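Protein SCO1 homolog 1, mitochondrial (Arabidopsis thaliana, PDB 6N5U) binds copper through a thioredoxin-fold domain and is thought to act in copper homeostasis, mitochondrial redox signalling or copper insertion into cytochrome c oxidase. Local coordinates at residues G11-I16 / I97-S102; G38-P43 / Q83-Y88; V75-D80 / G101-I106; R114-K119 / L128-I133. One frame throughout, in Å; residues are numbered along the deposited sequence.

Contact 1. Residues G11-I16 / I97-S102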
loop_
_atom_site.group_PDB
_atom_site.type_symbol
_atom_site.label_atom_id
_atom_site.label_comp_id
_atom_site.label_asym_id
_atom_site.label_seq_id
_atom_site.Cartn_x
_atom_site.Cartn_y
_atom_site.Cartn_z
ATOM N N GLY A 11 3.513 13.132 -1.388
ATOM C CA GLY A 11 4.713 13.887 -1.696
ATOM C C GLY A 11 5.928 13.006 -1.826
ATOM O O GLY A 11 5.845 11.801 -1.568
ATOM N N PRO A 12 7.088 13.608 -2.183
ATOM C CA PRO A 12 8.329 12.818 -2.337
ATOM C C PRO A 12 8.729 11.895 -1.190
ATOM O O PRO A 12 8.547 12.210 -0.008
ATOM C CB PRO A 12 9.400 13.889 -2.551
ATOM C CG PRO A 12 8.662 15.032 -3.153
ATOM C CD PRO A 12 7.323 15.033 -2.496
ATOM N N PHE A 13 9.296 10.750 -1.568
ATOM C CA PHE A 13 9.818 9.744 -0.652
ATOM C C PHE A 13 11.034 9.070 -1.276
ATOM O O PHE A 13 11.186 9.098 -2.497
ATOM C CB PHE A 13 8.742 8.696 -0.295
ATOM C CG PHE A 13 8.174 7.874 -1.431
ATOM C CD1 PHE A 13 8.861 6.769 -1.924
ATOM C CD2 PHE A 13 6.916 8.156 -1.953
ATOM C CE1 PHE A 13 8.330 6.002 -2.960
ATOM C CE2 PHE A 13 6.374 7.371 -2.978
ATOM C CZ PHE A 13 7.087 6.300 -3.473
ATOM N N SER A 14 11.893 8.470 -0.439
ATOM C CA SER A 14 13.037 7.684 -0.872
ATOM C C SER A 14 12.978 6.416 -0.039
ATOM O O SER A 14 13.309 6.433 1.144
ATOM C CB SER A 14 14.353 8.433 -0.686
ATOM O OG SER A 14 15.379 7.804 -1.441
ATOM N N LEU A 15 12.446 5.345 -0.629
ATOM C CA LEU A 15 12.251 4.065 0.045
ATOM C C LEU A 15 13.029 2.945 -0.658
ATOM O O LEU A 15 13.654 3.189 -1.693
ATOM C CB LEU A 15 10.733 3.737 0.124
ATOM C CG LEU A 15 9.863 4.660 1.002
ATOM C CD1 LEU A 15 8.405 4.420 0.770
ATOM C CD2 LEU A 15 10.142 4.453 2.463
ATOM N N ILE A 16 13.022 1.736 -0.068
ATOM C CA ILE A 16 13.670 0.554 -0.627
ATOM C C ILE A 16 12.587 -0.441 -1.013
ATOM O O ILE A 16 11.743 -0.792 -0.182
ATOM C CB ILE A 16 14.738 -0.062 0.310
ATOM C CG1 ILE A 16 15.820 0.977 0.667
ATOM C CG2 ILE A 16 15.391 -1.285 -0.342
ATOM C CD1 ILE A 16 15.770 1.473 2.047
ATOM N N ILE A 97 4.019 -4.653 -5.235
ATOM C CA ILE A 97 5.287 -4.011 -4.856
ATOM C C ILE A 97 5.280 -3.772 -3.334
ATOM O O ILE A 97 4.282 -3.299 -2.781
ATOM C CB ILE A 97 5.430 -2.662 -5.644
ATOM C CG1 ILE A 97 5.603 -2.923 -7.159
ATOM C CG2 ILE A 97 6.549 -1.752 -5.087
ATOM C CD1 ILE A 97 5.717 -1.648 -8.032
ATOM N N GLY A 98 6.396 -4.072 -2.691
ATOM C CA GLY A 98 6.586 -3.858 -1.267
ATOM C C GLY A 98 7.642 -2.803 -1.023
ATOM O O GLY A 98 8.733 -2.902 -1.580
ATOM N N LEU A 99 7.311 -1.745 -0.239
ATOM C CA LEU A 99 8.217 -0.645 0.096
ATOM C C LEU A 99 8.477 -0.614 1.569
ATOM O O LEU A 99 7.566 -0.753 2.378
ATOM C CB LEU A 99 7.692 0.720 -0.354
ATOM C CG LEU A 99 7.315 0.935 -1.822
ATOM C CD1 LEU A 99 6.842 2.361 -2.037
ATOM C CD2 LEU A 99 8.474 0.632 -2.767
ATOM N N THR A 100 9.730 -0.428 1.915
ATOM C CA THR A 100 10.210 -0.365 3.283
ATOM C C THR A 100 11.273 0.777 3.347
ATOM O O THR A 100 11.408 1.540 2.375
ATOM C CB THR A 100 10.687 -1.788 3.699
ATOM O OG1 THR A 100 10.844 -1.869 5.117
ATOM C CG2 THR A 100 11.972 -2.245 2.969
ATOM N N GLY A 101 11.990 0.887 4.473
ATOM C CA GLY A 101 13.052 1.869 4.642
ATOM C C GLY A 101 13.565 1.970 6.061
ATOM O O GLY A 101 13.361 1.061 6.876
ATOM N N SER A 102 14.249 3.082 6.353
ATOM C CA SER A 102 14.762 3.392 7.670
ATOM C C SER A 102 13.573 3.916 8.487
ATOM O O SER A 102 12.652 4.473 7.880
ATOM C CB SER A 102 15.859 4.454 7.572
ATOM O OG SER A 102 15.364 5.760 7.314
#
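Ile16 and Thr100 form an antiparallel hydrogen-bonded pair, a buried strand-to-strand contact joining strand 14-17 to strand 97-100 in the main sheet. Two bonds of 2.9 Å close the pair, Ile16 N to Thr100 O and Thr100 N to Ile16 O. The strand directions differ by 116°, so they splay instead of running side by side, and this is the single bridge between the two segments. The side chains of Ile16 and Thr100 lie on the same face, Ile16 CB 4.4 Å from Thr100 CG2. Beta-branched residues suit such extended backbone. With Thr100 OG1 anti to the backbone N (chi1 -165°), the methyl is left to face Ile16 while the hydroxyl bonds to Asp80 O. Leu15 is turned to the other face, where its CD1 lies 3.8 Å from Leu99 CD1, the two leucines crossing at about a right angle. Leu99 CD1 also meets Phe13 CE1 at 4.0 Å. An alanine in place of Leu15 would remove CG and both delta methyls and would probably open a gap beside Leu99 CD1 and against Ile106 and Val109 of helix 103-112. Gly101 follows the bridge, its CA 3.8 Å from Ile16 CD1; its phi of 170° is an extended conformation that suits glycine. On the far side, strand 97-100 bonds to strand 68-74, whereas Leu15 bonds to Val23 of strand 22-24. Strands 14-17 and 22-24 thus extend the sheet of this thioredoxin-fold, SCO1/SenC-family domain beyond strand 97-100.

Contact 2. Residues G38-P43 / Q83-Y88. With CU1 (copper (I) ion), chain D.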
loop_
_atom_site.group_PDB
_atom_site.type_symbol
_atom_site.label_atom_id
_atom_site.label_comp_id
_atom_site.label_asym_id
_atom_site.label_seq_id
_atom_site.Cartn_x
_atom_site.Cartn_y
_atom_site.Cartn_z
ATOM N N GLY A 38 0.750 -0.787 5.797
ATOM C CA GLY A 38 0.565 -1.923 6.689
ATOM C C GLY A 38 1.840 -2.405 7.336
ATOM O O GLY A 38 2.842 -1.695 7.312
ATOM N N PHE A 39 1.796 -3.612 7.944
ATOM C CA PHE A 39 2.915 -4.302 8.612
ATOM C C PHE A 39 2.758 -5.837 8.490
ATOM O O PHE A 39 1.665 -6.349 8.714
ATOM C CB PHE A 39 3.140 -3.811 10.056
ATOM C CG PHE A 39 2.237 -4.289 11.170
ATOM C CD1 PHE A 39 1.000 -3.694 11.388
ATOM C CD2 PHE A 39 2.688 -5.226 12.098
ATOM C CE1 PHE A 39 0.182 -4.114 12.443
ATOM C CE2 PHE A 39 1.875 -5.635 13.163
ATOM C CZ PHE A 39 0.625 -5.084 13.322
ATOM N N THR A 40 3.825 -6.554 8.070
ATOM C CA THR A 40 3.785 -7.996 7.787
ATOM C C THR A 40 3.334 -8.853 8.976
ATOM O O THR A 40 2.761 -9.903 8.751
ATOM C CB THR A 40 5.116 -8.525 7.182
ATOM O OG1 THR A 40 6.104 -8.668 8.194
ATOM C CG2 THR A 40 5.637 -7.670 6.029
ATOM N N HIS A 41 3.531 -8.408 10.207
ATOM C CA HIS A 41 3.145 -9.198 11.380
ATOM C C HIS A 41 1.706 -8.942 11.857
ATOM O O HIS A 41 1.338 -9.395 12.947
ATOM C CB HIS A 41 4.169 -9.010 12.525
ATOM C CG HIS A 41 5.502 -9.634 12.236
ATOM N ND1 HIS A 41 6.408 -9.012 11.395
ATOM C CD2 HIS A 41 6.023 -10.817 12.632
ATOM C CE1 HIS A 41 7.449 -9.825 11.313
ATOM N NE2 HIS A 41 7.272 -10.914 12.042
ATOM N N CYS A 42 0.888 -8.255 11.032
ATOM C CA CYS A 42 -0.503 -7.938 11.328
ATOM C C CYS A 42 -1.351 -9.191 11.276
ATOM O O CYS A 42 -1.361 -9.889 10.251
ATOM C CB CYS A 42 -1.032 -6.858 10.395
ATOM S SG CYS A 42 -2.612 -6.117 10.916
ATOM N N PRO A 43 -2.062 -9.483 12.388
ATOM C CA PRO A 43 -2.837 -10.734 12.471
ATOM C C PRO A 43 -4.034 -10.889 11.524
ATOM O O PRO A 43 -4.214 -11.993 10.994
ATOM C CB PRO A 43 -3.294 -10.772 13.935
ATOM C CG PRO A 43 -2.367 -9.851 14.663
ATOM C CD PRO A 43 -2.075 -8.765 13.680
ATOM N N GLN A 83 13.788 -8.646 2.657
ATOM C CA GLN A 83 13.515 -10.081 2.515
ATOM C C GLN A 83 12.172 -10.461 3.114
ATOM O O GLN A 83 11.467 -11.290 2.532
ATOM C CB GLN A 83 14.638 -10.906 3.149
ATOM C CG GLN A 83 14.731 -12.347 2.662
ATOM C CD GLN A 83 15.608 -13.203 3.572
ATOM O OE1 GLN A 83 16.760 -12.863 3.900
ATOM N NE2 GLN A 83 15.073 -14.342 4.005
ATOM N N GLN A 84 11.816 -9.842 4.265
ATOM C CA GLN A 84 10.544 -10.064 4.955
ATOM C C GLN A 84 9.380 -9.520 4.112
ATOM O O GLN A 84 8.420 -10.245 3.864
ATOM C CB GLN A 84 10.576 -9.443 6.366
ATOM C CG GLN A 84 9.256 -9.538 7.140
ATOM C CD GLN A 84 8.898 -10.916 7.647
ATOM O OE1 GLN A 84 9.615 -11.890 7.458
ATOM N NE2 GLN A 84 7.773 -11.026 8.323
ATOM N N VAL A 85 9.497 -8.273 3.637
ATOM C CA VAL A 85 8.488 -7.620 2.797
ATOM C C VAL A 85 8.321 -8.379 1.468
ATOM O O VAL A 85 7.187 -8.602 1.046
ATOM C CB VAL A 85 8.781 -6.102 2.596
ATOM C CG1 VAL A 85 7.820 -5.480 1.593
ATOM C CG2 VAL A 85 8.716 -5.355 3.917
ATOM N N HIS A 86 9.446 -8.809 0.849
ATOM C CA HIS A 86 9.456 -9.563 -0.405
ATOM C C HIS A 86 8.662 -10.865 -0.284
ATOM O O HIS A 86 7.793 -11.122 -1.115
ATOM C CB HIS A 86 10.894 -9.866 -0.861
ATOM C CG HIS A 86 10.952 -10.541 -2.192
ATOM N ND1 HIS A 86 10.879 -9.816 -3.367
ATOM C CD2 HIS A 86 11.010 -11.859 -2.487
ATOM C CE1 HIS A 86 10.933 -10.711 -4.340
ATOM N NE2 HIS A 86 11.012 -11.956 -3.859
ATOM N N GLU A 87 8.963 -11.671 0.748
ATOM C CA GLU A 87 8.308 -12.941 1.022
ATOM C C GLU A 87 6.812 -12.771 1.289
ATOM O O GLU A 87 6.003 -13.561 0.804
ATOM C CB GLU A 87 9.023 -13.672 2.179
ATOM C CG GLU A 87 10.271 -14.434 1.737
ATOM C CD GLU A 87 11.172 -14.986 2.830
ATOM O OE1 GLU A 87 11.132 -14.465 3.970
ATOM O OE2 GLU A 87 11.941 -15.931 2.541
ATOM N N TYR A 88 6.449 -11.701 2.002
ATOM C CA TYR A 88 5.071 -11.375 2.358
ATOM C C TYR A 88 4.234 -10.967 1.162
ATOM O O TYR A 88 3.164 -11.541 0.978
ATOM C CB TYR A 88 5.060 -10.279 3.432
ATOM C CG TYR A 88 3.707 -9.963 4.035
ATOM C CD1 TYR A 88 3.099 -10.838 4.936
ATOM C CD2 TYR A 88 3.068 -8.753 3.767
ATOM C CE1 TYR A 88 1.878 -10.530 5.532
ATOM C CE2 TYR A 88 1.839 -8.441 4.348
ATOM C CZ TYR A 88 1.251 -9.327 5.239
ATOM O OH TYR A 88 0.034 -9.029 5.811
HETATM CU CU CU1 D . -2.439 -4.000 10.028
#
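Thr40 sits over one face of the Tyr88 ring, its CA 3.8 Å from the ring centroid and 9° off the ring normal, a CH-pi contact. The Thr40 methyl continues the overlap, CG2 standing 3.6 Å from Tyr88 CD2 as the two side chains slide past each other in opposite directions. This is the tightly packed part, and a small beta-branched residue fits it by offering a methyl to the ring and a hydroxyl to the polar side. Gln84 NE2 donates to Thr40 OG1 at 2.9 Å in a bond lying nearly in the amide plane; the hydroxyl is also bonded to Asp80 OD1, so two partners fix its direction. The Gln84 chain bends at chi2 (73°), which places CD 3.6 Å from Thr40 OG1. On the looser side His41 crosses Gln84 at about a right angle, ring and amide planes 16° apart, and both residues are partly exposed, while Gln83 and Glu87 lie on the exposed side of the helix. A type I turn from Phe39 to Cys42 shapes the loop; Cys42 SG binds the copper(I) ion at 2.3 Å, and Cys46 and His131 complete the site. An alanine in place of Tyr88 would remove the ring and would probably leave a gap under Thr40, with the metal loop less firmly backed. Cys42 and Cys46 form the CxxxC motif of Sco proteins. The loop passes from strand 32-38 into helix 45-64; Tyr88 of helix 82-89 reaches Cys46, Pro47 and Leu50 on that helix, and Thr40 and Val85 both touch Phe72 of strand 68-74.

Contact 3. Residues V75-D80 / G101-I106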
loop_
_atom_site.group_PDB
_atom_site.type_symbol
_atom_site.label_atom_id
_atom_site.label_comp_id
_atom_site.label_asym_id
_atom_site.label_seq_id
_atom_site.Cartn_x
_atom_site.Cartn_y
_atom_site.Cartn_z
ATOM N N VAL A 75 4.777 0.110 7.869
ATOM C CA VAL A 75 4.785 1.007 9.038
ATOM C C VAL A 75 5.515 0.301 10.208
ATOM O O VAL A 75 5.434 0.751 11.355
ATOM C CB VAL A 75 3.392 1.565 9.443
ATOM C CG1 VAL A 75 2.809 2.462 8.351
ATOM C CG2 VAL A 75 2.417 0.448 9.853
ATOM N N ASP A 76 6.258 -0.806 9.893
ATOM C CA ASP A 76 7.057 -1.555 10.867
ATOM C C ASP A 76 8.450 -1.847 10.311
ATOM O O ASP A 76 8.793 -3.022 10.174
ATOM C CB ASP A 76 6.316 -2.821 11.340
ATOM C CG ASP A 76 6.931 -3.581 12.503
ATOM O OD1 ASP A 76 7.822 -3.031 13.164
ATOM O OD2 ASP A 76 6.516 -4.733 12.741
ATOM N N PRO A 77 9.303 -0.808 10.055
ATOM C CA PRO A 77 10.638 -1.073 9.495
ATOM C C PRO A 77 11.609 -1.885 10.378
ATOM O O PRO A 77 12.607 -2.401 9.848
ATOM C CB PRO A 77 11.176 0.332 9.202
ATOM C CG PRO A 77 10.451 1.215 10.118
ATOM C CD PRO A 77 9.083 0.647 10.192
ATOM N N GLU A 78 11.340 -1.996 11.705
ATOM C CA GLU A 78 12.224 -2.731 12.624
ATOM C C GLU A 78 12.209 -4.222 12.357
ATOM O O GLU A 78 13.241 -4.877 12.543
ATOM C CB GLU A 78 11.877 -2.463 14.101
ATOM C CG GLU A 78 12.240 -1.069 14.602
ATOM C CD GLU A 78 11.413 -0.574 15.779
ATOM O OE1 GLU A 78 10.170 -0.465 15.650
ATOM O OE2 GLU A 78 12.016 -0.284 16.837
ATOM N N ARG A 79 11.042 -4.761 11.937
ATOM C CA ARG A 79 10.847 -6.190 11.674
ATOM C C ARG A 79 10.724 -6.492 10.189
ATOM O O ARG A 79 11.173 -7.549 9.718
ATOM C CB ARG A 79 9.605 -6.720 12.417
ATOM C CG ARG A 79 9.829 -6.933 13.915
ATOM C CD ARG A 79 8.678 -7.647 14.610
ATOM N NE ARG A 79 7.419 -6.918 14.456
ATOM C CZ ARG A 79 6.323 -7.155 15.163
ATOM N NH1 ARG A 79 6.320 -8.096 16.100
ATOM N NH2 ARG A 79 5.226 -6.450 14.947
ATOM N N ASP A 80 10.084 -5.580 9.464
ATOM C CA ASP A 80 9.826 -5.709 8.050
ATOM C C ASP A 80 11.017 -5.242 7.207
ATOM O O ASP A 80 11.057 -4.115 6.719
ATOM C CB ASP A 80 8.515 -4.999 7.658
ATOM C CG ASP A 80 7.206 -5.452 8.322
ATOM O OD1 ASP A 80 7.244 -6.377 9.197
ATOM O OD2 ASP A 80 6.148 -4.888 7.973
ATOM N N GLY A 101 11.990 0.887 4.473
ATOM C CA GLY A 101 13.052 1.869 4.642
ATOM C C GLY A 101 13.565 1.970 6.061
ATOM O O GLY A 101 13.361 1.061 6.876
ATOM N N SER A 102 14.249 3.082 6.353
ATOM C CA SER A 102 14.762 3.392 7.670
ATOM C C SER A 102 13.573 3.916 8.487
ATOM O O SER A 102 12.652 4.473 7.880
ATOM C CB SER A 102 15.859 4.454 7.572
ATOM O OG SER A 102 15.364 5.760 7.314
ATOM N N PRO A 103 13.554 3.809 9.846
ATOM C CA PRO A 103 12.406 4.349 10.600
ATOM C C PRO A 103 12.102 5.825 10.322
ATOM O O PRO A 103 10.943 6.236 10.465
ATOM C CB PRO A 103 12.776 4.065 12.064
ATOM C CG PRO A 103 13.743 2.937 12.005
ATOM C CD PRO A 103 14.544 3.189 10.760
ATOM N N GLU A 104 13.142 6.603 9.908
ATOM C CA GLU A 104 13.073 8.029 9.545
ATOM C C GLU A 104 12.451 8.175 8.155
ATOM O O GLU A 104 11.611 9.043 7.959
ATOM C CB GLU A 104 14.479 8.654 9.574
ATOM C CG GLU A 104 14.493 10.172 9.615
ATOM C CD GLU A 104 15.808 10.826 9.215
ATOM O OE1 GLU A 104 16.822 10.625 9.923
ATOM O OE2 GLU A 104 15.822 11.546 8.190
ATOM N N GLU A 105 12.865 7.327 7.196
ATOM C CA GLU A 105 12.348 7.304 5.824
ATOM C C GLU A 105 10.844 7.016 5.842
ATOM O O GLU A 105 10.082 7.723 5.165
ATOM C CB GLU A 105 13.102 6.268 4.963
ATOM C CG GLU A 105 14.354 6.834 4.314
ATOM C CD GLU A 105 15.311 5.865 3.645
ATOM O OE1 GLU A 105 15.015 4.652 3.597
ATOM O OE2 GLU A 105 16.372 6.327 3.168
ATOM N N ILE A 106 10.430 6.017 6.667
ATOM C CA ILE A 106 9.043 5.584 6.895
ATOM C C ILE A 106 8.236 6.703 7.571
ATOM O O ILE A 106 7.065 6.884 7.242
ATOM C CB ILE A 106 9.009 4.257 7.708
ATOM C CG1 ILE A 106 9.680 3.066 6.940
ATOM C CG2 ILE A 106 7.600 3.893 8.208
ATOM C CD1 ILE A 106 9.105 2.667 5.527
#
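Pro77 overlaps the first turn of helix 103-112, sliding its ring past the side chain of Ile106 with CG 3.8 Å from Ile106 CG1. That turn opens with a capping box, and the contact sets it beside the loop following strand 68-74 in the thioredoxin fold. The same Pro77 CG approaches Pro103 CA at 3.7 Å, so one ring atom is shared by two helix residues. Both prolines suit their places: Pro103 stands at the start of the helix, where no backbone N-H is needed for an intrahelical bond, and Pro77 offers a compact apolar surface. Ile106 turns both branches to the loop. Its CG1 sits anti to the carbonyl carbon (chi1 -63°), leaving CG2 anti to the backbone N and 4.1 Å from Val75 CA. No hydrogen bond crosses between the segments; each also has bonds of its own. In the capping box Glu105 N donates to Ser102 OG at 3.0 Å, and Ser102 N returns a 3.3 Å bond to Glu105 OE1, while Glu105 OE2 makes a salt bridge with Arg22. In the loop, Asp80 N bonds to Asp76 O. Val75 and Asp76 also touch Val129 of strand 127-131, which places the loop beside the hairpin near the copper site. Asp76 is gripped side-on by Arg79, itself in a cation-pi contact with Tyr127. Two of the Arg79 nitrogens meet one oxygen in a salt bridge: Arg79 NE lies 2.9 Å and Arg79 NH2 3.1 Å from Asp76 OD2, the oxygen lying in the guanidinium plane.

Contact 4. Residues R114-K119 / L128-I133. With CU1 (copper (I) ion), chain D.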
loop_
_atom_site.group_PDB
_atom_site.type_symbol
_atom_site.label_atom_id
_atom_site.label_comp_id
_atom_site.label_asym_id
_atom_site.label_seq_id
_atom_site.Cartn_x
_atom_site.Cartn_y
_atom_site.Cartn_z
ATOM N N ARG A 114 -0.264 11.563 5.506
ATOM C CA ARG A 114 -1.128 11.799 6.673
ATOM C C ARG A 114 -1.565 10.473 7.320
ATOM O O ARG A 114 -2.742 10.253 7.613
ATOM C CB ARG A 114 -2.324 12.734 6.345
ATOM C CG ARG A 114 -2.034 13.961 5.448
ATOM C CD ARG A 114 -0.886 14.784 5.969
ATOM N NE ARG A 114 -0.760 16.066 5.295
ATOM C CZ ARG A 114 0.361 16.774 5.273
ATOM N NH1 ARG A 114 1.466 16.297 5.835
ATOM N NH2 ARG A 114 0.392 17.959 4.677
ATOM N N VAL A 115 -0.601 9.582 7.513
ATOM C CA VAL A 115 -0.821 8.265 8.097
ATOM C C VAL A 115 -0.366 8.249 9.568
ATOM O O VAL A 115 0.745 8.686 9.891
ATOM C CB VAL A 115 -0.143 7.144 7.248
ATOM C CG1 VAL A 115 -0.199 5.787 7.949
ATOM C CG2 VAL A 115 -0.774 7.051 5.861
ATOM N N TYR A 116 -1.241 7.751 10.449
ATOM C CA TYR A 116 -0.941 7.553 11.857
ATOM C C TYR A 116 -0.361 6.129 11.997
ATOM O O TYR A 116 -0.884 5.189 11.396
ATOM C CB TYR A 116 -2.235 7.691 12.696
ATOM C CG TYR A 116 -2.204 6.935 14.010
ATOM C CD1 TYR A 116 -1.438 7.387 15.079
ATOM C CD2 TYR A 116 -2.925 5.754 14.176
ATOM C CE1 TYR A 116 -1.367 6.672 16.270
ATOM C CE2 TYR A 116 -2.890 5.049 15.378
ATOM C CZ TYR A 116 -2.106 5.512 16.422
ATOM O OH TYR A 116 -2.057 4.828 17.612
ATOM N N TYR A 117 0.694 5.976 12.797
ATOM C CA TYR A 117 1.291 4.677 13.108
ATOM C C TYR A 117 1.975 4.746 14.470
ATOM O O TYR A 117 2.687 5.711 14.763
ATOM C CB TYR A 117 2.173 4.121 11.969
ATOM C CG TYR A 117 3.539 4.743 11.819
ATOM C CD1 TYR A 117 3.716 5.924 11.106
ATOM C CD2 TYR A 117 4.671 4.105 12.309
ATOM C CE1 TYR A 117 4.977 6.504 10.969
ATOM C CE2 TYR A 117 5.934 4.673 12.178
ATOM C CZ TYR A 117 6.086 5.874 11.505
ATOM O OH TYR A 117 7.335 6.436 11.396
ATOM N N MET A 118 1.689 3.783 15.337
ATOM C CA MET A 118 2.234 3.765 16.693
ATOM C C MET A 118 2.398 2.336 17.207
ATOM O O MET A 118 1.462 1.544 17.178
ATOM C CB MET A 118 1.303 4.538 17.619
ATOM C CG MET A 118 1.857 4.772 18.995
ATOM S SD MET A 118 0.634 5.634 20.014
ATOM C CE MET A 118 0.876 7.340 19.427
ATOM N N LYS A 119 3.588 2.020 17.696
ATOM C CA LYS A 119 3.896 0.721 18.283
ATOM C C LYS A 119 3.039 0.515 19.518
ATOM O O LYS A 119 2.830 1.445 20.318
ATOM C CB LYS A 119 5.374 0.635 18.643
ATOM C CG LYS A 119 6.170 -0.047 17.563
ATOM C CD LYS A 119 7.649 0.082 17.759
ATOM C CE LYS A 119 8.214 -0.815 18.816
ATOM N NZ LYS A 119 9.660 -0.968 18.594
ATOM N N LEU A 128 2.698 -4.885 18.204
ATOM C CA LEU A 128 1.959 -4.683 16.971
ATOM C C LEU A 128 2.074 -3.204 16.662
ATOM O O LEU A 128 2.567 -2.454 17.492
ATOM C CB LEU A 128 0.480 -5.135 17.077
ATOM C CG LEU A 128 0.208 -6.627 17.318
ATOM C CD1 LEU A 128 -1.229 -6.876 17.629
ATOM C CD2 LEU A 128 0.626 -7.466 16.171
ATOM N N VAL A 129 1.743 -2.803 15.455
ATOM C CA VAL A 129 1.729 -1.402 15.055
ATOM C C VAL A 129 0.265 -1.005 14.813
ATOM O O VAL A 129 -0.429 -1.625 14.009
ATOM C CB VAL A 129 2.672 -1.052 13.862
ATOM C CG1 VAL A 129 2.532 0.416 13.468
ATOM C CG2 VAL A 129 4.129 -1.388 14.191
ATOM N N ASP A 130 -0.223 -0.060 15.609
ATOM C CA ASP A 130 -1.571 0.482 15.483
ATOM C C ASP A 130 -1.461 1.546 14.387
ATOM O O ASP A 130 -0.576 2.398 14.445
ATOM C CB ASP A 130 -1.998 1.096 16.822
ATOM C CG ASP A 130 -3.425 1.574 16.895
ATOM O OD1 ASP A 130 -4.235 1.153 16.055
ATOM O OD2 ASP A 130 -3.733 2.360 17.804
ATOM N N HIS A 131 -2.289 1.453 13.354
ATOM C CA HIS A 131 -2.181 2.377 12.223
ATOM C C HIS A 131 -3.490 2.629 11.509
ATOM O O HIS A 131 -4.490 1.950 11.766
ATOM C CB HIS A 131 -1.122 1.870 11.218
ATOM C CG HIS A 131 -1.487 0.549 10.593
ATOM N ND1 HIS A 131 -2.166 0.484 9.389
ATOM C CD2 HIS A 131 -1.295 -0.706 11.056
ATOM C CE1 HIS A 131 -2.311 -0.802 9.137
ATOM N NE2 HIS A 131 -1.793 -1.554 10.116
ATOM N N SER A 132 -3.458 3.611 10.594
ATOM C CA SER A 132 -4.586 4.056 9.775
ATOM C C SER A 132 -4.868 2.979 8.731
ATOM O O SER A 132 -3.926 2.510 8.078
ATOM C CB SER A 132 -4.238 5.365 9.071
ATOM O OG SER A 132 -3.569 6.305 9.893
ATOM N N ILE A 133 -6.132 2.535 8.617
ATOM C CA ILE A 133 -6.516 1.510 7.622
ATOM C C ILE A 133 -6.965 2.297 6.420
ATOM O O ILE A 133 -8.087 2.836 6.382
ATOM C CB ILE A 133 -7.524 0.462 8.143
ATOM C CG1 ILE A 133 -6.940 -0.236 9.385
ATOM C CG2 ILE A 133 -7.869 -0.551 7.042
ATOM C CD1 ILE A 133 -7.893 -0.394 10.532
HETATM CU CU CU1 D . -2.439 -4.000 10.028
#
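Tyr116 and Ser132 exchange two hydrogen bonds at the open end of this contact. Tyr116 N donates to Ser132 OG at 2.8 Å, and Ser132 N donates to Tyr116 O at 3.1 Å, so a side-chain hydroxyl stands in for the backbone acceptor beyond the end of the regular pairing. Serine is short enough for this role; its OG sits anti to the carbonyl carbon (chi1 -43°), beside the backbone N. Further along, Met118 N to Asp130 O and Asp130 N to Met118 O, both 2.8 Å, close an antiparallel hydrogen-bonded pair. The Tyr116 hydroxyl donates a hydrogen bond to Asp130 OD2 at 3.0 Å, coming from above the carboxylate with ring and carboxylate planes nearly perpendicular. Strands 117-121 and 127-131 form a beta hairpin, the element in Sco proteins that carries the histidine ligand of copper. Tyr117, Val129 and His131 occupy one face of it. Tyr117 CB packs 4.0 Å from Val129 CG1, and the Tyr117 ring runs on to Ile106, Lys107 and Ala110 of helix 103-112. Valine, beta-branched and apolar, fits this extended strand and its covered face. His131 has both ring nitrogens engaged. Its ND1 donates to Ser132 O at 3.0 Å, a bond that would restrict rotation of the ring, and NE2 binds the copper(I) ion at 2.5 Å with the metal in the ring plane. Cys42 and Cys46 supply the other two ligands. At the far end Lys119 NZ forms a salt bridge with Glu78 and a cation-pi contact with Tyr127.

Overall arrangement
Contact 1 is buried in the main sheet, contacts 2 and 3 are partly buried, and contact 4 lies at the surface. Contacts 1 and 3 share Gly101 and Ser102, where strand 97-100 passes into helix 103-112: backbone pairing dominates the first, proline and isoleucine packing the second. Asp80 of contact 3 is common ground, tying that loop by hydrogen bonds to both contact 1 and contact 2. Contacts 2 and 4 come from different sides of the copper(I) ion, bringing a thiolate loop and a histidine hairpin together, with Phe39 packed on Leu128 and Val129. The link from contact 3 to contact 4 is partly charged, as befits its place nearer the surface.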